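Local atomic coordinates of ankyrin repeat-containing protein YAR1 (Saccharomyces cerevisiae, PDB entry 4BSZ), a protein that acts as an ankyrin-repeat chaperone of the 40S ribosomal protein S3 (Rps3), its partner here, and is required for a normal rate of cell proliferation. Residues P40-S44 against T74-N79; S51-H57 against F87-K93; A132-A136 against E145-L149. All blocks are in the same frame, centred on the assembly; numbering follows the deposited sequence.

Interaction 1. Residues P40-S44 against T74-N79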
ATOM      1  N   PRO B  40     -59.368 -26.699   2.197  1.00 91.20           N
ATOM      2  CA  PRO B  40     -57.961 -26.379   2.448  1.00 89.15           C
ATOM      3  C   PRO B  40     -57.106 -26.671   1.219  1.00 89.32           C
ATOM      4  O   PRO B  40     -55.987 -26.169   1.111  1.00 87.59           O
ATOM      5  CB  PRO B  40     -57.583 -27.331   3.586  1.00 75.17           C
ATOM      6  CG  PRO B  40     -58.887 -27.761   4.193  1.00 77.02           C
ATOM      7  CD  PRO B  40     -59.843 -27.801   3.049  1.00 78.34           C
ATOM      8  N   GLU B  41     -57.644 -27.474   0.306  1.00 88.01           N
ATOM      9  CA  GLU B  41     -56.978 -27.843  -0.940  1.00 88.94           C
ATOM     10  C   GLU B  41     -56.801 -26.627  -1.845  1.00 87.78           C
ATOM     11  O   GLU B  41     -55.957 -26.630  -2.752  1.00 87.91           O
ATOM     12  CB  GLU B  41     -57.805 -28.913  -1.656  1.00130.79           C
ATOM     13  CG  GLU B  41     -57.116 -29.604  -2.820  1.00132.65           C
ATOM     14  CD  GLU B  41     -57.963 -30.725  -3.401  1.00136.66           C
ATOM     15  OE1 GLU B  41     -58.953 -31.122  -2.747  1.00137.86           O
ATOM     16  OE2 GLU B  41     -57.641 -31.207  -4.507  1.00138.90           O
ATOM     17  N   LEU B  42     -57.584 -25.583  -1.574  1.00 75.36           N
ATOM     18  CA  LEU B  42     -57.639 -24.394  -2.426  1.00 75.02           C
ATOM     19  C   LEU B  42     -56.862 -23.204  -1.867  1.00 72.28           C
ATOM     20  O   LEU B  42     -56.760 -22.162  -2.518  1.00 72.11           O
ATOM     21  CB  LEU B  42     -59.099 -23.990  -2.687  1.00 65.07           C
ATOM     22  CG  LEU B  42     -59.617 -24.230  -4.111  1.00 68.15           C
ATOM     23  CD1 LEU B  42     -59.647 -25.711  -4.415  1.00 70.39           C
ATOM     24  CD2 LEU B  42     -60.981 -23.585  -4.337  1.00 69.91           C
ATOM     25  N   LEU B  43     -56.319 -23.359  -0.661  1.00 79.67           N
ATOM     26  CA  LEU B  43     -55.529 -22.306  -0.032  1.00 77.47           C
ATOM     27  C   LEU B  43     -54.328 -21.942  -0.889  1.00 76.79           C
ATOM     28  O   LEU B  43     -53.978 -20.769  -1.018  1.00 75.86           O
ATOM     29  CB  LEU B  43     -55.064 -22.737   1.364  1.00 60.30           C
ATOM     30  CG  LEU B  43     -54.031 -21.843   2.069  1.00 58.48           C
ATOM     31  CD1 LEU B  43     -54.548 -20.427   2.278  1.00 57.94           C
ATOM     32  CD2 LEU B  43     -53.589 -22.435   3.395  1.00 58.38           C
ATOM     33  N   SER B  44     -53.707 -22.951  -1.489  1.00 80.49           N
ATOM     34  CA  SER B  44     -52.522 -22.737  -2.317  1.00 80.10           C
ATOM     35  C   SER B  44     -52.799 -22.013  -3.643  1.00 81.31           C
ATOM     36  O   SER B  44     -51.874 -21.761  -4.415  1.00 81.33           O
ATOM     37  CB  SER B  44     -51.801 -24.065  -2.577  1.00 93.49           C
ATOM     38  OG  SER B  44     -52.660 -25.012  -3.190  1.00 95.93           O
ATOM     39  N   THR B  74     -51.233 -26.776   6.615  1.00 67.90           N
ATOM     40  CA  THR B  74     -52.440 -26.989   5.834  1.00 68.27           C
ATOM     41  C   THR B  74     -52.159 -27.332   4.369  1.00 68.20           C
ATOM     42  O   THR B  74     -52.711 -28.283   3.825  1.00 70.02           O
ATOM     43  CB  THR B  74     -53.360 -25.756   5.926  1.00 63.66           C
ATOM     44  OG1 THR B  74     -53.639 -25.487   7.305  1.00 64.17           O
ATOM     45  CG2 THR B  74     -54.666 -25.994   5.195  1.00 64.50           C
ATOM     46  N   VAL B  75     -51.303 -26.563   3.722  1.00 65.80           N
ATOM     47  CA  VAL B  75     -50.990 -26.831   2.322  1.00 66.03           C
ATOM     48  C   VAL B  75     -50.339 -28.208   2.152  1.00 68.03           C
ATOM     49  O   VAL B  75     -50.679 -28.960   1.235  1.00 69.71           O
ATOM     50  CB  VAL B  75     -50.106 -25.701   1.719  1.00 55.71           C
ATOM     51  CG1 VAL B  75     -49.550 -26.102   0.361  1.00 56.39           C
ATOM     52  CG2 VAL B  75     -50.915 -24.408   1.609  1.00 54.52           C
ATOM     53  N   SER B  76     -49.420 -28.532   3.061  1.00 94.08           N
ATOM     54  CA  SER B  76     -48.696 -29.801   3.052  1.00 96.31           C
ATOM     55  C   SER B  76     -49.643 -30.979   3.215  1.00 99.16           C
ATOM     56  O   SER B  76     -49.532 -31.985   2.514  1.00101.36           O
ATOM     57  CB  SER B  76     -47.648 -29.811   4.172  1.00 97.66           C
ATOM     58  OG  SER B  76     -47.271 -31.131   4.522  1.00100.64           O
ATOM     59  N   ARG B  77     -50.582 -30.834   4.142  1.00 84.60           N
ATOM     60  CA  ARG B  77     -51.554 -31.878   4.446  1.00 87.47           C
ATOM     61  C   ARG B  77     -52.555 -32.097   3.312  1.00 88.27           C
ATOM     62  O   ARG B  77     -52.956 -33.227   3.041  1.00 91.29           O
ATOM     63  CB  ARG B  77     -52.294 -31.527   5.741  1.00125.26           C
ATOM     64  CG  ARG B  77     -53.086 -32.664   6.345  1.00128.68           C
ATOM     65  CD  ARG B  77     -53.464 -32.364   7.792  1.00129.09           C
ATOM     66  NE  ARG B  77     -52.287 -32.113   8.621  1.00128.83           N
ATOM     67  CZ  ARG B  77     -52.214 -32.373   9.925  1.00130.92           C
ATOM     68  NH1 ARG B  77     -53.255 -32.899  10.560  1.00133.33           N
ATOM     69  NH2 ARG B  77     -51.096 -32.109  10.593  1.00130.97           N
ATOM     70  N   ALA B  78     -52.933 -31.013   2.639  1.00 79.96           N
ATOM     71  CA  ALA B  78     -54.024 -31.041   1.669  1.00 81.02           C
ATOM     72  C   ALA B  78     -53.593 -31.182   0.206  1.00 81.53           C
ATOM     73  O   ALA B  78     -54.433 -31.341  -0.675  1.00 82.95           O
ATOM     74  CB  ALA B  78     -54.902 -29.806   1.841  1.00 76.14           C
ATOM     75  N   ASN B  79     -52.297 -31.122  -0.057  1.00 77.67           N
ATOM     76  CA  ASN B  79     -51.808 -31.179  -1.435  1.00 78.29           C
ATOM     77  C   ASN B  79     -50.693 -32.216  -1.650  1.00 80.10           C
ATOM     78  O   ASN B  79     -50.180 -32.807  -0.696  1.00 80.58           O
ATOM     79  CB  ASN B  79     -51.350 -29.789  -1.912  1.00 90.41           C
ATOM     80  CG  ASN B  79     -52.498 -28.777  -1.989  1.00 89.22           C
ATOM     81  OD1 ASN B  79     -52.501 -27.761  -1.287  1.00 86.85           O
ATOM     82  ND2 ASN B  79     -53.469 -29.049  -2.853  1.00 91.11           N
TER
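In the ankyrin-repeat stack of Yar1, the connection that leaves helix 27-37 packs against the outer helix of the following repeat: the 3-10 turn 40-44 lies beside the C-terminal end of helix 65-78, which belongs to the repeat 51-80. The two segments bury 345 Å² in total, and their backbones come nearest at Glu41 and Ala78, whose CA atoms are 5.1 Å apart.

Most of the contact is apolar. Pro40 sits over the last turn of the helix, with its CB 3.6 Å from Thr74 CG2 and 4.0 Å from Ala78 CB; the small Ala78 lets the proline ring approach the helix closely. One turn of the 3-10 segment further on, Leu43 points toward the helix and reaches Val75, CD2 to CG2 at 3.8 Å, while Thr74 CG2 lies 4.1 Å from the same Leu43 CD2. The hydroxyl of Thr74 is engaged within its own helix, bonded to the carbonyl of Tyr70. Val75 also touches Leu84 and Phe87 of helix 81-88, so the contact merges with the interior of the repeat stack.

The polar part gathers where the helix ends. Asn79, the first residue to leave helical geometry, extends its side chain back to the 3-10 turn beside Glu41 and Ser44. The aliphatic part of Glu41 lies along this same end, its CG 3.8 Å from Ala78 O.

Interaction 2. Residues S51-H57 against F87-K93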
ATOM      1  N   SER B  51     -50.636  -8.258  -7.665  1.00 85.68           N
ATOM      2  CA  SER B  51     -49.270  -8.760  -7.551  1.00 83.41           C
ATOM      3  C   SER B  51     -49.065 -10.235  -7.894  1.00 81.92           C
ATOM      4  O   SER B  51     -47.985 -10.608  -8.349  1.00 81.45           O
ATOM      5  CB  SER B  51     -48.731  -8.475  -6.150  1.00 95.50           C
ATOM      6  OG  SER B  51     -49.604  -8.998  -5.165  1.00 93.87           O
ATOM      7  N   ASP B  52     -50.100 -11.049  -7.676  1.00 63.80           N
ATOM      8  CA  ASP B  52     -50.055 -12.519  -7.795  1.00 62.56           C
ATOM      9  C   ASP B  52     -49.409 -13.166  -6.559  1.00 59.19           C
ATOM     10  O   ASP B  52     -49.142 -14.374  -6.539  1.00 58.16           O
ATOM     11  CB  ASP B  52     -49.391 -12.994  -9.103  1.00 96.54           C
ATOM     12  CG  ASP B  52     -50.223 -14.028  -9.842  1.00 98.30           C
ATOM     13  OD1 ASP B  52     -51.467 -13.939  -9.780  1.00 99.56           O
ATOM     14  OD2 ASP B  52     -49.633 -14.925 -10.485  1.00 98.71           O
ATOM     15  N   SER B  53     -49.190 -12.349  -5.529  1.00 63.45           N
ATOM     16  CA  SER B  53     -48.603 -12.795  -4.264  1.00 60.87           C
ATOM     17  C   SER B  53     -49.557 -13.673  -3.474  1.00 59.94           C
ATOM     18  O   SER B  53     -50.745 -13.378  -3.375  1.00 60.91           O
ATOM     19  CB  SER B  53     -48.222 -11.594  -3.400  1.00 55.14           C
ATOM     20  OG  SER B  53     -47.406 -10.688  -4.117  1.00 56.41           O
ATOM     21  N   THR B  54     -49.027 -14.743  -2.891  1.00 52.89           N
ATOM     22  CA  THR B  54     -49.839 -15.674  -2.110  1.00 52.31           C
ATOM     23  C   THR B  54     -50.019 -15.229  -0.660  1.00 51.39           C
ATOM     24  O   THR B  54     -49.473 -14.206  -0.237  1.00 51.23           O
ATOM     25  CB  THR B  54     -49.227 -17.079  -2.109  1.00 61.26           C
ATOM     26  OG1 THR B  54     -48.065 -17.098  -1.265  1.00 59.95           O
ATOM     27  CG2 THR B  54     -48.848 -17.488  -3.532  1.00 62.44           C
ATOM     28  N   ALA B  55     -50.791 -16.005   0.098  1.00 65.90           N
ATOM     29  CA  ALA B  55     -51.009 -15.724   1.516  1.00 65.44           C
ATOM     30  C   ALA B  55     -49.724 -15.962   2.299  1.00 64.53           C
ATOM     31  O   ALA B  55     -49.476 -15.319   3.316  1.00 64.52           O
ATOM     32  CB  ALA B  55     -52.133 -16.589   2.063  1.00 58.22           C
ATOM     33  N   LEU B  56     -48.921 -16.907   1.824  1.00 52.64           N
ATOM     34  CA  LEU B  56     -47.614 -17.147   2.405  1.00 52.11           C
ATOM     35  C   LEU B  56     -46.783 -15.859   2.355  1.00 52.01           C
ATOM     36  O   LEU B  56     -46.158 -15.491   3.341  1.00 52.06           O
ATOM     37  CB  LEU B  56     -46.898 -18.279   1.665  1.00 48.82           C
ATOM     38  CG  LEU B  56     -45.626 -18.809   2.328  1.00 48.66           C
ATOM     39  CD1 LEU B  56     -45.930 -19.323   3.739  1.00 49.13           C
ATOM     40  CD2 LEU B  56     -45.002 -19.896   1.474  1.00 48.95           C
ATOM     41  N   HIS B  57     -46.792 -15.178   1.210  1.00 55.72           N
ATOM     42  CA  HIS B  57     -46.135 -13.883   1.073  1.00 56.12           C
ATOM     43  C   HIS B  57     -46.519 -12.921   2.195  1.00 56.65           C
ATOM     44  O   HIS B  57     -45.664 -12.392   2.898  1.00 56.87           O
ATOM     45  CB  HIS B  57     -46.494 -13.235  -0.262  1.00 53.49           C
ATOM     46  CG  HIS B  57     -45.676 -13.718  -1.418  1.00 53.56           C
ATOM     47  ND1 HIS B  57     -46.093 -14.729  -2.256  1.00 53.82           N
ATOM     48  CD2 HIS B  57     -44.473 -13.309  -1.890  1.00 53.75           C
ATOM     49  CE1 HIS B  57     -45.181 -14.926  -3.192  1.00 54.19           C
ATOM     50  NE2 HIS B  57     -44.187 -14.078  -2.990  1.00 54.06           N
ATOM     51  N   PHE B  87     -45.576 -24.302  -4.214  1.00 65.82           N
ATOM     52  CA  PHE B  87     -46.235 -23.247  -3.454  1.00 63.88           C
ATOM     53  C   PHE B  87     -45.262 -22.415  -2.615  1.00 61.64           C
ATOM     54  O   PHE B  87     -45.321 -21.184  -2.621  1.00 60.26           O
ATOM     55  CB  PHE B  87     -47.328 -23.819  -2.557  1.00 63.46           C
ATOM     56  CG  PHE B  87     -47.994 -22.783  -1.687  1.00 61.77           C
ATOM     57  CD1 PHE B  87     -48.860 -21.844  -2.238  1.00 61.56           C
ATOM     58  CD2 PHE B  87     -47.756 -22.741  -0.315  1.00 60.73           C
ATOM     59  CE1 PHE B  87     -49.473 -20.886  -1.440  1.00 60.33           C
ATOM     60  CE2 PHE B  87     -48.371 -21.784   0.487  1.00 59.55           C
ATOM     61  CZ  PHE B  87     -49.226 -20.859  -0.079  1.00 59.35           C
ATOM     62  N   VAL B  88     -44.386 -23.092  -1.880  1.00 75.35           N
ATOM     63  CA  VAL B  88     -43.425 -22.409  -1.029  1.00 73.52           C
ATOM     64  C   VAL B  88     -42.543 -21.484  -1.866  1.00 72.74           C
ATOM     65  O   VAL B  88     -42.199 -20.374  -1.449  1.00 71.14           O
ATOM     66  CB  VAL B  88     -42.555 -23.412  -0.214  1.00 81.07           C
ATOM     67  CG1 VAL B  88     -43.442 -24.382   0.557  1.00 82.32           C
ATOM     68  CG2 VAL B  88     -41.597 -24.181  -1.110  1.00 82.43           C
ATOM     69  N   ASN B  89     -42.215 -21.940  -3.067  1.00 59.49           N
ATOM     70  CA  ASN B  89     -41.313 -21.214  -3.936  1.00 59.28           C
ATOM     71  C   ASN B  89     -42.073 -20.433  -4.991  1.00 59.84           C
ATOM     72  O   ASN B  89     -41.499 -20.045  -6.001  1.00 60.57           O
ATOM     73  CB  ASN B  89     -40.326 -22.181  -4.597  1.00 79.95           C
ATOM     74  CG  ASN B  89     -39.417 -22.867  -3.590  1.00 79.56           C
ATOM     75  OD1 ASN B  89     -38.797 -22.210  -2.749  1.00 77.80           O
ATOM     76  ND2 ASN B  89     -39.338 -24.192  -3.668  1.00 81.47           N
ATOM     77  N   GLU B  90     -43.367 -20.214  -4.765  1.00 63.26           N
ATOM     78  CA  GLU B  90     -44.194 -19.478  -5.720  1.00 64.02           C
ATOM     79  C   GLU B  90     -43.751 -18.014  -5.758  1.00 62.73           C
ATOM     80  O   GLU B  90     -43.452 -17.414  -4.716  1.00 60.96           O
ATOM     81  CB  GLU B  90     -45.680 -19.600  -5.364  1.00111.51           C
ATOM     82  CG  GLU B  90     -46.629 -19.507  -6.553  1.00113.38           C
ATOM     83  CD  GLU B  90     -47.083 -18.083  -6.851  1.00112.89           C
ATOM     84  OE1 GLU B  90     -46.780 -17.179  -6.048  1.00111.08           O
ATOM     85  OE2 GLU B  90     -47.750 -17.866  -7.887  1.00114.58           O
ATOM     86  N   VAL B  91     -43.688 -17.461  -6.967  1.00 60.59           N
ATOM     87  CA  VAL B  91     -43.232 -16.088  -7.185  1.00 59.95           C
ATOM     88  C   VAL B  91     -44.371 -15.204  -7.694  1.00 60.74           C
ATOM     89  O   VAL B  91     -45.246 -15.664  -8.437  1.00 62.45           O
ATOM     90  CB  VAL B  91     -42.046 -16.030  -8.197  1.00 60.96           C
ATOM     91  CG1 VAL B  91     -40.874 -16.851  -7.698  1.00 60.32           C
ATOM     92  CG2 VAL B  91     -42.474 -16.497  -9.578  1.00 63.65           C
ATOM     93  N   ASN B  92     -44.370 -13.937  -7.292  1.00 59.62           N
ATOM     94  CA  ASN B  92     -45.380 -12.999  -7.788  1.00 60.63           C
ATOM     95  C   ASN B  92     -44.967 -12.407  -9.136  1.00 62.55           C
ATOM     96  O   ASN B  92     -43.986 -12.856  -9.720  1.00 63.19           O
ATOM     97  CB  ASN B  92     -45.669 -11.908  -6.754  1.00 63.12           C
ATOM     98  CG  ASN B  92     -44.419 -11.165  -6.321  1.00 62.01           C
ATOM     99  OD1 ASN B  92     -43.497 -10.957  -7.108  1.00 62.72           O
ATOM    100  ND2 ASN B  92     -44.386 -10.764  -5.056  1.00 60.47           N
ATOM    101  N   LYS B  93     -45.703 -11.412  -9.631  1.00 83.02           N
ATOM    102  CA  LYS B  93     -45.409 -10.835 -10.949  1.00 85.35           C
ATOM    103  C   LYS B  93     -43.989 -10.266 -11.020  1.00 84.98           C
ATOM    104  O   LYS B  93     -43.385 -10.191 -12.095  1.00 86.92           O
ATOM    105  CB  LYS B  93     -46.423  -9.749 -11.336  1.00 87.04           C
ATOM    106  CG  LYS B  93     -47.831 -10.250 -11.655  1.00 88.29           C
ATOM    107  CD  LYS B  93     -48.521  -9.338 -12.678  1.00 91.02           C
ATOM    108  CE  LYS B  93     -50.052  -9.321 -12.531  1.00 91.65           C
ATOM    109  NZ  LYS B  93     -50.699 -10.660 -12.633  1.00 91.94           N
TER
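The ring of Phe87 meets Leu56 and the N-cap Thr54 at the start of helix 55-61, its CZ 3.9 Å from Leu56 CB and its CE1 3.9 Å from Thr54 CB. Leu56 continues the apolar contact, its CD2 3.9 Å from Val88 CA. The two segments run side by side in opposite directions, joined by hydrogen bonds from Lys93 N to Ser51 O (2.7 Å) and from Asn92 ND2 to Ser53 OG (3.2 Å). Thr54-Ala55-Leu56-His57 is the TPLH motif of ankyrin repeats with alanine for proline; Thr54 N donates to His57 ND1 at 3.0 Å. His57 NE2 bonds the carbonyl of Asn96, tying this repeat to the next. Glu90 forms a salt bridge with Lys47. Asn92 OD1 accepts from Thr94 N, and its ND2 also bonds an acidic side chain of the 40S ribosomal protein S3 chain, placing this edge at the chaperone-client interface. The contact is wedged between helices: Leu56 and Phe87 meet helix 65-78, Leu56 touches helix 98-104, and Ala55 faces helix 12-24.

Interaction 3. Residues A132-A136 against E145-L149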
ATOM      1  N   ALA B 132     -32.928 -14.208  -2.395  1.00 51.80           N
ATOM      2  CA  ALA B 132     -33.126 -13.883  -0.988  1.00 50.56           C
ATOM      3  C   ALA B 132     -31.810 -13.499  -0.283  1.00 50.03           C
ATOM      4  O   ALA B 132     -31.792 -12.579   0.539  1.00 49.37           O
ATOM      5  CB  ALA B 132     -33.820 -15.019  -0.271  1.00 50.49           C
ATOM      6  N   ILE B 133     -30.724 -14.192  -0.622  1.00 50.56           N
ATOM      7  CA  ILE B 133     -29.400 -13.884  -0.079  1.00 50.29           C
ATOM      8  C   ILE B 133     -29.015 -12.415  -0.269  1.00 50.13           C
ATOM      9  O   ILE B 133     -28.557 -11.755   0.659  1.00 49.60           O
ATOM     10  CB  ILE B 133     -28.293 -14.729  -0.731  1.00 51.26           C
ATOM     11  CG1 ILE B 133     -28.702 -16.205  -0.833  1.00 52.00           C
ATOM     12  CG2 ILE B 133     -26.999 -14.573   0.042  1.00 51.00           C
ATOM     13  CD1 ILE B 133     -28.549 -16.977   0.445  1.00 51.70           C
ATOM     14  N   PHE B 134     -29.190 -11.911  -1.485  1.00 50.92           N
ATOM     15  CA  PHE B 134     -28.931 -10.511  -1.772  1.00 51.19           C
ATOM     16  C   PHE B 134     -29.860  -9.615  -0.959  1.00 50.53           C
ATOM     17  O   PHE B 134     -29.398  -8.685  -0.301  1.00 50.36           O
ATOM     18  CB  PHE B 134     -29.112 -10.234  -3.263  1.00 52.79           C
ATOM     19  CG  PHE B 134     -28.955  -8.785  -3.637  1.00 53.48           C
ATOM     20  CD1 PHE B 134     -30.049  -7.917  -3.608  1.00 53.57           C
ATOM     21  CD2 PHE B 134     -27.713  -8.287  -4.026  1.00 54.30           C
ATOM     22  CE1 PHE B 134     -29.909  -6.572  -3.952  1.00 54.57           C
ATOM     23  CE2 PHE B 134     -27.564  -6.955  -4.369  1.00 55.26           C
ATOM     24  CZ  PHE B 134     -28.670  -6.092  -4.335  1.00 55.45           C
ATOM     25  N   GLU B 135     -31.166  -9.899  -1.018  1.00 56.91           N
ATOM     26  CA  GLU B 135     -32.183  -9.024  -0.432  1.00 56.65           C
ATOM     27  C   GLU B 135     -31.932  -8.797   1.051  1.00 55.92           C
ATOM     28  O   GLU B 135     -32.035  -7.668   1.538  1.00 56.14           O
ATOM     29  CB  GLU B 135     -33.607  -9.561  -0.656  1.00 97.61           C
ATOM     30  CG  GLU B 135     -34.128  -9.466  -2.103  1.00 98.73           C
ATOM     31  CD  GLU B 135     -34.368  -8.030  -2.597  1.00 99.63           C
ATOM     32  OE1 GLU B 135     -34.283  -7.075  -1.790  1.00 99.38           O
ATOM     33  OE2 GLU B 135     -34.645  -7.861  -3.808  1.00100.90           O
ATOM     34  N   ALA B 136     -31.596  -9.870   1.761  1.00 50.27           N
ATOM     35  CA  ALA B 136     -31.293  -9.779   3.182  1.00 49.92           C
ATOM     36  C   ALA B 136     -30.177  -8.767   3.419  1.00 50.19           C
ATOM     37  O   ALA B 136     -30.320  -7.848   4.225  1.00 50.43           O
ATOM     38  CB  ALA B 136     -30.901 -11.133   3.729  1.00 48.33           C
ATOM     39  N   GLU B 145     -28.958 -12.775   7.060  1.00 48.96           N
ATOM     40  CA  GLU B 145     -27.877 -13.005   6.119  1.00 48.94           C
ATOM     41  C   GLU B 145     -26.854 -13.986   6.668  1.00 49.53           C
ATOM     42  O   GLU B 145     -26.343 -14.842   5.942  1.00 49.85           O
ATOM     43  CB  GLU B 145     -27.213 -11.681   5.718  1.00 63.00           C
ATOM     44  CG  GLU B 145     -26.090 -11.820   4.698  1.00 63.21           C
ATOM     45  CD  GLU B 145     -26.555 -12.324   3.329  1.00 63.30           C
ATOM     46  OE1 GLU B 145     -27.760 -12.587   3.129  1.00 63.11           O
ATOM     47  OE2 GLU B 145     -25.696 -12.455   2.438  1.00 63.78           O
ATOM     48  N   THR B 146     -26.568 -13.876   7.958  1.00 57.59           N
ATOM     49  CA  THR B 146     -25.581 -14.755   8.559  1.00 58.43           C
ATOM     50  C   THR B 146     -26.126 -16.176   8.605  1.00 59.04           C
ATOM     51  O   THR B 146     -25.378 -17.143   8.446  1.00 59.80           O
ATOM     52  CB  THR B 146     -25.154 -14.265   9.940  1.00 72.50           C
ATOM     53  OG1 THR B 146     -24.617 -12.942   9.821  1.00 72.18           O
ATOM     54  CG2 THR B 146     -24.085 -15.171  10.517  1.00 73.60           C
ATOM     55  N   TYR B 147     -27.440 -16.296   8.783  1.00 53.55           N
ATOM     56  CA  TYR B 147     -28.095 -17.604   8.773  1.00 54.30           C
ATOM     57  C   TYR B 147     -27.937 -18.283   7.417  1.00 54.29           C
ATOM     58  O   TYR B 147     -27.650 -19.480   7.342  1.00 55.41           O
ATOM     59  CB  TYR B 147     -29.582 -17.476   9.119  1.00 68.78           C
ATOM     60  CG  TYR B 147     -30.387 -18.691   8.716  1.00 69.44           C
ATOM     61  CD1 TYR B 147     -30.374 -19.845   9.488  1.00 70.94           C
ATOM     62  CD2 TYR B 147     -31.149 -18.688   7.558  1.00 68.85           C
ATOM     63  CE1 TYR B 147     -31.097 -20.957   9.117  1.00 71.83           C
ATOM     64  CE2 TYR B 147     -31.872 -19.796   7.176  1.00 69.69           C
ATOM     65  CZ  TYR B 147     -31.848 -20.928   7.958  1.00 71.17           C
ATOM     66  OH  TYR B 147     -32.584 -22.036   7.573  1.00 72.28           O
ATOM     67  N   PHE B 148     -28.146 -17.513   6.350  1.00 51.25           N
ATOM     68  CA  PHE B 148     -28.006 -18.024   4.994  1.00 51.53           C
ATOM     69  C   PHE B 148     -26.590 -18.547   4.749  1.00 52.32           C
ATOM     70  O   PHE B 148     -26.403 -19.634   4.208  1.00 53.44           O
ATOM     71  CB  PHE B 148     -28.345 -16.934   3.969  1.00 50.53           C
ATOM     72  CG  PHE B 148     -29.828 -16.709   3.760  1.00 50.15           C
ATOM     73  CD1 PHE B 148     -30.740 -17.741   3.910  1.00 50.73           C
ATOM     74  CD2 PHE B 148     -30.303 -15.456   3.394  1.00 49.43           C
ATOM     75  CE1 PHE B 148     -32.100 -17.519   3.712  1.00 50.48           C
ATOM     76  CE2 PHE B 148     -31.661 -15.231   3.197  1.00 49.24           C
ATOM     77  CZ  PHE B 148     -32.556 -16.259   3.356  1.00 49.70           C
ATOM     78  N   LEU B 149     -25.592 -17.778   5.157  1.00 56.28           N
ATOM     79  CA  LEU B 149     -24.210 -18.134   4.854  1.00 57.05           C
ATOM     80  C   LEU B 149     -23.705 -19.380   5.608  1.00 58.41           C
ATOM     81  O   LEU B 149     -22.757 -20.037   5.156  1.00 59.48           O
ATOM     82  CB  LEU B 149     -23.281 -16.926   5.056  1.00 52.01           C
ATOM     83  CG  LEU B 149     -23.608 -15.678   4.214  1.00 51.13           C
ATOM     84  CD1 LEU B 149     -22.655 -14.544   4.523  1.00 50.93           C
ATOM     85  CD2 LEU B 149     -23.588 -15.983   2.733  1.00 51.62           C
TER
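Ile133, Phe148 and Glu145 account for most of the 272 Å² buried between the two helical segments. Ile133 has the largest share. Although its CA-to-CB bond points sideways, the end of the side chain swings across, bringing CD1 to 3.5 Å from Phe148 CB.

Phe148 answers from the other helix. It points toward segment 132-136, and its ring occupies the space beside two alanines: CZ lies 4.0 Å from Ala132 CB, and CE2 lies 4.2 Å from Ala136 CB. These small side chains allow the bulky ring to come close to the helix. The ring also meets Val111 of helix 108-117, Ser103 of helix 98-104 and Pro122, so it links this last helix pair to the repeat before it.

Glu145 lies one turn earlier in the second helix and brings a carboxylate into this buried setting. Its OE1 is 2.7 Å from Ile133 O. The same OE1 lies 3.5 Å from Ala136 CB, at the end where the backbones converge: the CA atoms of Ala136 and Glu145 are 5.5 Å apart. Glu145 and Leu149 also pack on side chains of the 40S ribosomal protein S3 chain, and Phe134 meets an aromatic ring of that chain.

The segment axes approach to 9.5 Å, and their directions differ by 148°. This roughly antiparallel helix hairpin, stacked on helices 98-104 and 108-117, has the form of the paired helices of an ankyrin repeat, consistent with a final repeat at the C-terminal end of the array.

How the interactions relate
The three contacts follow the ankyrin array from its N-terminal part to its C-terminal end. Interactions 1 and 2 interleave along the chain and touch directly, their centres 14 Å apart: Phe87 of interaction 2 packs against interaction 1, with CE1 3.7 Å from Ser44 CA and CE2 3.8 Å from Val75 CG2. Interaction 3 opens only after both have closed. Its centre is 19 Å from that of interaction 2, with nearest atoms about 9 Å apart, and 28 Å from that of interaction 1, across the centre of the chain. Interactions 2 and 3 both border the 40S ribosomal protein S3 chain, whereas no other protein chain of the assembly touches interaction 1.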